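Local coordinates for protein heat shock protease HtrA (Thermotoga maritima, PDB 1L1J) that probably acts as a serine endopeptidase in the heat-shock response, this chain being the trypsin-like protease domain of a longer, PDZ-containing protein, at residues A[84-89]-A[115-120]; A[101-106]-A[216-221]; A[186-189]-A[193-196]. One frame throughout, in Å; residues are numbered along the deposited sequence.

The three contacts sample a two-barrel, chymotrypsin-like protease: the first barrel and its connecting loop, the second barrel, and the packing between them. Interactions 1 and 2 both reach the antiparallel sheet of the first barrel, with centres about 22 Å apart and no touch between them. Interaction 3 is the hairpin 186-188/193-198 of the second barrel; its centre lies about 18 Å from interaction 1 and about 14 Å from interaction 2, and it meets both, through L120 on V194 and I216 on V194 to G196. Along the chain, 101-106 comes between the two segments of interaction 1, whereas interaction 3 falls wholly between 101-106 and 216-221. Interaction 2, which holds the predicted charge-relay D104, spans the longest sequence distance.

Interaction 1. Residues A[84-89]-A[115-120]; sequences VTMLDG and KKFPYL
M86 makes a Met-aromatic contact with F117 and an apolar one with P118, where the first barrel of the chymotrypsin-like fold touches the loop that runs on to the second. Along 84-89, the chain leaves the sheet at V84 and T85, whose backbones still bond to Y92 and K19 on the neighbouring strands 91-93 and 17-23; this fixes the point from which the methionine sets out. M86 itself then carries the whole contact. Its chain runs extended as far as the sulfur and bends at the last torsion (chi3 85°), and this bend splits its work between two partners. SD comes to 4.1 Å from F117 CD1 and stands 5.0 Å from the centroid of the F117 ring, 52° off the ring normal, an oblique approach. The methyl CE turns instead to the proline, 4.0 Å from P118 CD and equally near its CG. The phenylalanine is enclosed further by Y92, whose ring meets it at a steep angle, and by I62 and I110, while M86 also packs on V18 and Y92. The interface is small, 97 Å² in all, and purely apolar. From M86 the chain reverses in a type I turn ending at G89: D88 OD1 bonds to S90 OG, and G89, at a positive phi that glycine readily adopts, donates from its backbone N to M86 O at 3.0 Å.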
# COMPACT_ATOMS: atom_id res chain seq x y z
N VAL A 84 -3.98 13.09 0.50
CA VAL A 84 -4.67 11.85 0.14
C VAL A 84 -5.70 12.09 -0.95
O VAL A 84 -6.59 12.93 -0.81
CB VAL A 84 -5.37 11.23 1.37
CG1 VAL A 84 -6.46 10.25 0.92
CG2 VAL A 84 -4.35 10.50 2.21
N THR A 85 -5.58 11.34 -2.05
CA THR A 85 -6.52 11.49 -3.15
C THR A 85 -7.36 10.20 -3.31
O THR A 85 -6.83 9.09 -3.21
CB THR A 85 -5.77 11.81 -4.47
OG1 THR A 85 -4.81 12.86 -4.24
CG2 THR A 85 -6.75 12.26 -5.55
N MET A 86 -8.66 10.36 -3.55
CA MET A 86 -9.55 9.20 -3.69
C MET A 86 -10.05 8.93 -5.10
O MET A 86 -9.90 9.76 -6.01
CB MET A 86 -10.76 9.34 -2.76
CG MET A 86 -10.58 8.72 -1.38
SD MET A 86 -12.10 8.84 -0.39
CE MET A 86 -13.05 7.38 -0.91
N LEU A 87 -10.65 7.76 -5.28
CA LEU A 87 -11.17 7.36 -6.57
C LEU A 87 -12.28 8.26 -7.07
O LEU A 87 -12.37 8.50 -8.28
CB LEU A 87 -11.69 5.92 -6.53
CG LEU A 87 -10.88 4.86 -7.27
CD1 LEU A 87 -11.70 3.59 -7.35
CD2 LEU A 87 -10.52 5.34 -8.67
N ASP A 88 -13.13 8.76 -6.17
CA ASP A 88 -14.22 9.63 -6.61
C ASP A 88 -13.66 10.98 -7.09
O ASP A 88 -14.36 11.75 -7.73
CB ASP A 88 -15.27 9.83 -5.50
CG ASP A 88 -14.73 10.60 -4.30
OD1 ASP A 88 -13.73 11.34 -4.46
OD2 ASP A 88 -15.32 10.47 -3.19
N GLY A 89 -12.39 11.23 -6.78
CA GLY A 89 -11.75 12.46 -7.19
C GLY A 89 -11.42 13.40 -6.04
O GLY A 89 -10.45 14.16 -6.11
N LYS A 115 -20.57 12.24 5.77
CA LYS A 115 -20.62 10.80 5.56
C LYS A 115 -19.29 10.13 5.82
O LYS A 115 -18.22 10.76 5.75
CB LYS A 115 -21.10 10.47 4.13
CG LYS A 115 -22.61 10.52 3.97
CD LYS A 115 -23.30 9.57 4.96
CE LYS A 115 -24.82 9.72 4.94
NZ LYS A 115 -25.50 8.79 5.91
N LYS A 116 -19.37 8.85 6.14
CA LYS A 116 -18.19 8.06 6.40
C LYS A 116 -17.70 7.54 5.06
O LYS A 116 -18.37 7.71 4.03
CB LYS A 116 -18.53 6.93 7.36
CG LYS A 116 -19.00 7.43 8.73
CD LYS A 116 -19.17 6.29 9.75
CE LYS A 116 -19.48 6.85 11.14
NZ LYS A 116 -19.50 5.79 12.18
N PHE A 117 -16.54 6.90 5.06
CA PHE A 117 -15.93 6.38 3.84
C PHE A 117 -16.09 4.88 3.65
O PHE A 117 -16.53 4.16 4.56
CB PHE A 117 -14.44 6.69 3.85
CG PHE A 117 -14.12 8.13 4.09
CD1 PHE A 117 -14.27 9.06 3.07
CD2 PHE A 117 -13.66 8.56 5.32
CE1 PHE A 117 -13.96 10.41 3.28
CE2 PHE A 117 -13.35 9.90 5.54
CZ PHE A 117 -13.50 10.83 4.52
N PRO A 118 -15.75 4.38 2.45
CA PRO A 118 -15.84 2.95 2.16
C PRO A 118 -14.57 2.33 2.76
O PRO A 118 -13.54 2.99 2.84
CB PRO A 118 -15.84 2.91 0.63
CG PRO A 118 -15.01 4.11 0.27
CD PRO A 118 -15.54 5.16 1.21
N TYR A 119 -14.65 1.07 3.18
CA TYR A 119 -13.48 0.46 3.79
C TYR A 119 -13.34 -1.02 3.50
O TYR A 119 -14.32 -1.71 3.19
CB TYR A 119 -13.53 0.66 5.30
CG TYR A 119 -14.74 0.01 5.91
CD1 TYR A 119 -14.62 -1.10 6.73
CD2 TYR A 119 -16.03 0.49 5.62
CE1 TYR A 119 -15.75 -1.73 7.27
CE2 TYR A 119 -17.16 -0.13 6.15
CZ TYR A 119 -17.02 -1.25 6.97
OH TYR A 119 -18.13 -1.86 7.50
N LEU A 120 -12.11 -1.51 3.62
CA LEU A 120 -11.79 -2.91 3.41
C LEU A 120 -11.79 -3.64 4.75
O LEU A 120 -11.65 -3.03 5.80
CB LEU A 120 -10.42 -3.06 2.74
CG LEU A 120 -10.19 -2.69 1.27
CD1 LEU A 120 -11.52 -2.43 0.58
CD2 LEU A 120 -9.29 -1.48 1.18

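Interaction 2. Residues A[101-106]-A[216-221]; sequences EELDIA and INTVKK
I105 sets CG1 beside its own backbone N (chi1 -64°) and continues straight to CD1 (chi2 -177°), a conformation that lays the end of the side chain against V219. In the chymotrypsin-like fold this is a contact between a strand of the first barrel, 105-109, and the last helix of this domain, 216-223, which follows the last strand of the second. CD1 of I105 reaches the helix backbone, 3.4 Å from V219 CA, and lies 3.6 Å from V219 CG2. The two branched side chains pass at a slant, and the second branch of the isoleucine joins in, I105 CG2 standing 4.0 Å from V219 CG1. L70 of strand 68-72 packs on both residues, so the pair belongs to a larger apolar layer, and I197 covers V219 further. Just before the isoleucine, D104 and I105 together face D100 in a G1 beta bulge. D104 is the predicted charge-relay aspartate; it does not touch the helix, but its OD1 bonds to H74 ND1 and its carbonyl O accepts from N72 ND2. The isoleucine that packs on the helix therefore directly follows the predicted charge-relay aspartate in sequence. Towards the more exposed side, at L103 and T218, the threonine extends the contact with its methyl, where T218 CG2 comes 4.3 Å from I105 CD1 and 4.5 Å from L103 CD2.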
# COMPACT_ATOMS: atom_id res chain seq x y z
N GLU A 101 8.89 2.13 11.41
CA GLU A 101 9.77 1.95 10.26
C GLU A 101 10.35 0.56 10.10
O GLU A 101 10.61 0.13 8.98
CB GLU A 101 10.92 2.96 10.27
CG GLU A 101 11.83 2.77 9.06
CD GLU A 101 13.25 3.28 9.28
OE1 GLU A 101 13.45 4.52 9.23
OE2 GLU A 101 14.15 2.45 9.50
N GLU A 102 10.57 -0.14 11.21
CA GLU A 102 11.15 -1.47 11.12
C GLU A 102 10.16 -2.53 10.59
O GLU A 102 10.57 -3.56 10.05
CB GLU A 102 11.71 -1.88 12.49
CG GLU A 102 12.84 -2.91 12.43
CD GLU A 102 14.07 -2.40 11.67
OE1 GLU A 102 15.00 -3.22 11.46
OE2 GLU A 102 14.11 -1.20 11.30
N LEU A 103 8.86 -2.27 10.72
CA LEU A 103 7.83 -3.18 10.22
C LEU A 103 7.33 -2.61 8.89
O LEU A 103 6.87 -3.33 8.00
CB LEU A 103 6.66 -3.24 11.20
CG LEU A 103 6.98 -3.73 12.61
CD1 LEU A 103 5.84 -3.37 13.53
CD2 LEU A 103 7.25 -5.22 12.59
N ASP A 104 7.45 -1.29 8.80
CA ASP A 104 7.05 -0.49 7.65
C ASP A 104 5.54 -0.38 7.48
O ASP A 104 5.02 -0.44 6.36
CB ASP A 104 7.69 -1.00 6.36
CG ASP A 104 7.62 0.03 5.24
OD1 ASP A 104 7.98 -0.30 4.09
OD2 ASP A 104 7.21 1.18 5.52
N ILE A 105 4.84 -0.23 8.60
CA ILE A 105 3.39 -0.06 8.62
C ILE A 105 3.19 1.40 9.01
O ILE A 105 4.05 2.00 9.65
CB ILE A 105 2.72 -0.95 9.69
CG1 ILE A 105 2.92 -2.42 9.35
CG2 ILE A 105 1.23 -0.63 9.76
CD1 ILE A 105 2.22 -3.38 10.30
N ALA A 106 2.05 1.97 8.63
CA ALA A 106 1.78 3.36 8.96
C ALA A 106 0.31 3.67 8.78
O ALA A 106 -0.27 3.37 7.74
CB ALA A 106 2.62 4.28 8.08
N ILE A 216 -1.54 -8.90 7.50
CA ILE A 216 -2.37 -8.02 8.33
C ILE A 216 -2.33 -8.39 9.80
O ILE A 216 -2.40 -7.51 10.66
CB ILE A 216 -3.86 -7.97 7.90
CG1 ILE A 216 -4.20 -9.20 7.07
CG2 ILE A 216 -4.16 -6.62 7.24
CD1 ILE A 216 -4.00 -10.49 7.82
N ASN A 217 -2.23 -9.67 10.12
CA ASN A 217 -2.15 -10.07 11.51
C ASN A 217 -1.04 -9.30 12.19
O ASN A 217 -1.14 -8.96 13.36
CB ASN A 217 -1.91 -11.55 11.63
CG ASN A 217 -3.19 -12.34 11.52
OD1 ASN A 217 -4.09 -11.96 10.77
ND2 ASN A 217 -3.28 -13.44 12.26
N THR A 218 0.02 -9.02 11.46
CA THR A 218 1.11 -8.26 12.01
C THR A 218 0.61 -6.82 12.14
O THR A 218 0.83 -6.17 13.14
CB THR A 218 2.34 -8.31 11.09
OG1 THR A 218 2.87 -9.64 11.11
CG2 THR A 218 3.41 -7.32 11.54
N VAL A 219 -0.09 -6.36 11.11
CA VAL A 219 -0.63 -5.01 11.09
C VAL A 219 -1.61 -4.80 12.26
O VAL A 219 -1.62 -3.74 12.88
CB VAL A 219 -1.34 -4.72 9.74
CG1 VAL A 219 -1.76 -3.25 9.66
CG2 VAL A 219 -0.42 -5.07 8.58
N LYS A 220 -2.42 -5.82 12.55
CA LYS A 220 -3.38 -5.75 13.64
C LYS A 220 -2.65 -5.58 14.98
O LYS A 220 -3.05 -4.78 15.82
CB LYS A 220 -4.23 -7.03 13.70
CG LYS A 220 -5.15 -7.26 12.52
CD LYS A 220 -5.90 -8.56 12.72
CE LYS A 220 -6.63 -9.01 11.47
NZ LYS A 220 -7.02 -10.45 11.59
N LYS A 221 -1.58 -6.34 15.18
CA LYS A 221 -0.82 -6.22 16.40
C LYS A 221 -0.24 -4.82 16.48
O LYS A 221 0.01 -4.31 17.58
CB LYS A 221 0.31 -7.26 16.46
CG LYS A 221 -0.20 -8.71 16.50
CD LYS A 221 0.93 -9.73 16.72
CE LYS A 221 0.38 -11.16 16.64
NZ LYS A 221 1.36 -12.20 17.07

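Interaction 3. Residues A[186-189]-A[193-196]; sequences PLLN and EVIG
L188 and V194 lean across each other at a slant, methyl to methyl, with L188 CD2 3.7 Å from V194 CG2. CG of the leucine lies beside its backbone N (chi1 -50°), which brings the branched end nearer to V194 than its first bond would suggest. P186 adds its ring to the same face, CB resting 4.2 Å from V194 CG2, and F61 of the first barrel touches both P186 and V194. L187 points to the other face, towards A134 and A136, and there its CD2 passes obliquely by I195 CD1 at 4.1 Å. Between the two layers runs a beta hairpin of the second barrel, strands 186-188 and 193-198, interrupted by a classic bulge in which I195 and G196 both face L187. I195 N donates to L187 O at 2.8 Å, nearly along the C=O axis, and a weak bond from G196 N shares that oxygen. L187 N in turn donates to G196 O at 2.9 Å from well above the carbonyl plane, 39° out of it. At the hairpin end, the N189 amide and the E193 carboxylate are turned almost at right angles, 81° between planes, with N189 OD1 3.7 Å from E193 CB. With an alanine in place of N189, E193 CB would probably lose its packing against the amide oxygen, although the weak bond from N189 N to E193 O, at 3.1 Å, involves backbone atoms alone.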
# COMPACT_ATOMS: atom_id res chain seq x y z
N PRO A 186 -3.59 -2.51 -0.90
CA PRO A 186 -3.75 -3.77 -0.18
C PRO A 186 -3.51 -5.00 -1.06
O PRO A 186 -3.51 -4.91 -2.29
CB PRO A 186 -5.20 -3.69 0.28
CG PRO A 186 -5.86 -3.10 -0.93
CD PRO A 186 -4.89 -1.98 -1.35
N LEU A 187 -3.30 -6.14 -0.40
CA LEU A 187 -3.11 -7.42 -1.08
C LEU A 187 -4.33 -8.23 -0.63
O LEU A 187 -4.41 -8.63 0.53
CB LEU A 187 -1.83 -8.12 -0.60
CG LEU A 187 -1.46 -9.40 -1.38
CD1 LEU A 187 -1.00 -9.02 -2.77
CD2 LEU A 187 -0.36 -10.16 -0.67
N LEU A 188 -5.28 -8.47 -1.53
CA LEU A 188 -6.51 -9.19 -1.18
C LEU A 188 -6.64 -10.67 -1.56
O LEU A 188 -5.81 -11.24 -2.28
CB LEU A 188 -7.71 -8.44 -1.78
CG LEU A 188 -7.87 -6.94 -1.57
CD1 LEU A 188 -8.76 -6.39 -2.68
CD2 LEU A 188 -8.46 -6.63 -0.19
N ASN A 189 -7.73 -11.25 -1.07
CA ASN A 189 -8.15 -12.64 -1.29
C ASN A 189 -9.13 -12.68 -2.43
O ASN A 189 -9.34 -11.69 -3.12
CB ASN A 189 -8.91 -13.16 -0.09
CG ASN A 189 -8.04 -13.46 1.06
OD1 ASN A 189 -8.51 -13.73 2.15
ND2 ASN A 189 -6.72 -13.44 0.82
N GLU A 193 -10.89 -9.88 1.30
CA GLU A 193 -10.31 -9.60 2.60
C GLU A 193 -8.84 -9.21 2.46
O GLU A 193 -8.09 -9.80 1.69
CB GLU A 193 -10.45 -10.83 3.49
CG GLU A 193 -11.86 -11.39 3.54
CD GLU A 193 -11.92 -12.71 4.27
OE1 GLU A 193 -11.70 -12.72 5.50
OE2 GLU A 193 -12.17 -13.75 3.62
N VAL A 194 -8.42 -8.19 3.21
CA VAL A 194 -7.04 -7.73 3.16
C VAL A 194 -6.15 -8.75 3.87
O VAL A 194 -6.36 -9.02 5.06
CB VAL A 194 -6.88 -6.38 3.89
CG1 VAL A 194 -5.41 -5.98 3.90
CG2 VAL A 194 -7.73 -5.33 3.21
N ILE A 195 -5.18 -9.32 3.15
CA ILE A 195 -4.28 -10.27 3.78
C ILE A 195 -2.88 -9.71 3.99
O ILE A 195 -2.02 -10.36 4.58
CB ILE A 195 -4.18 -11.58 2.99
CG1 ILE A 195 -3.80 -11.29 1.53
CG2 ILE A 195 -5.49 -12.36 3.13
CD1 ILE A 195 -3.35 -12.52 0.76
N GLY A 196 -2.66 -8.49 3.51
CA GLY A 196 -1.36 -7.88 3.67
C GLY A 196 -1.33 -6.51 3.04
O GLY A 196 -2.27 -6.10 2.36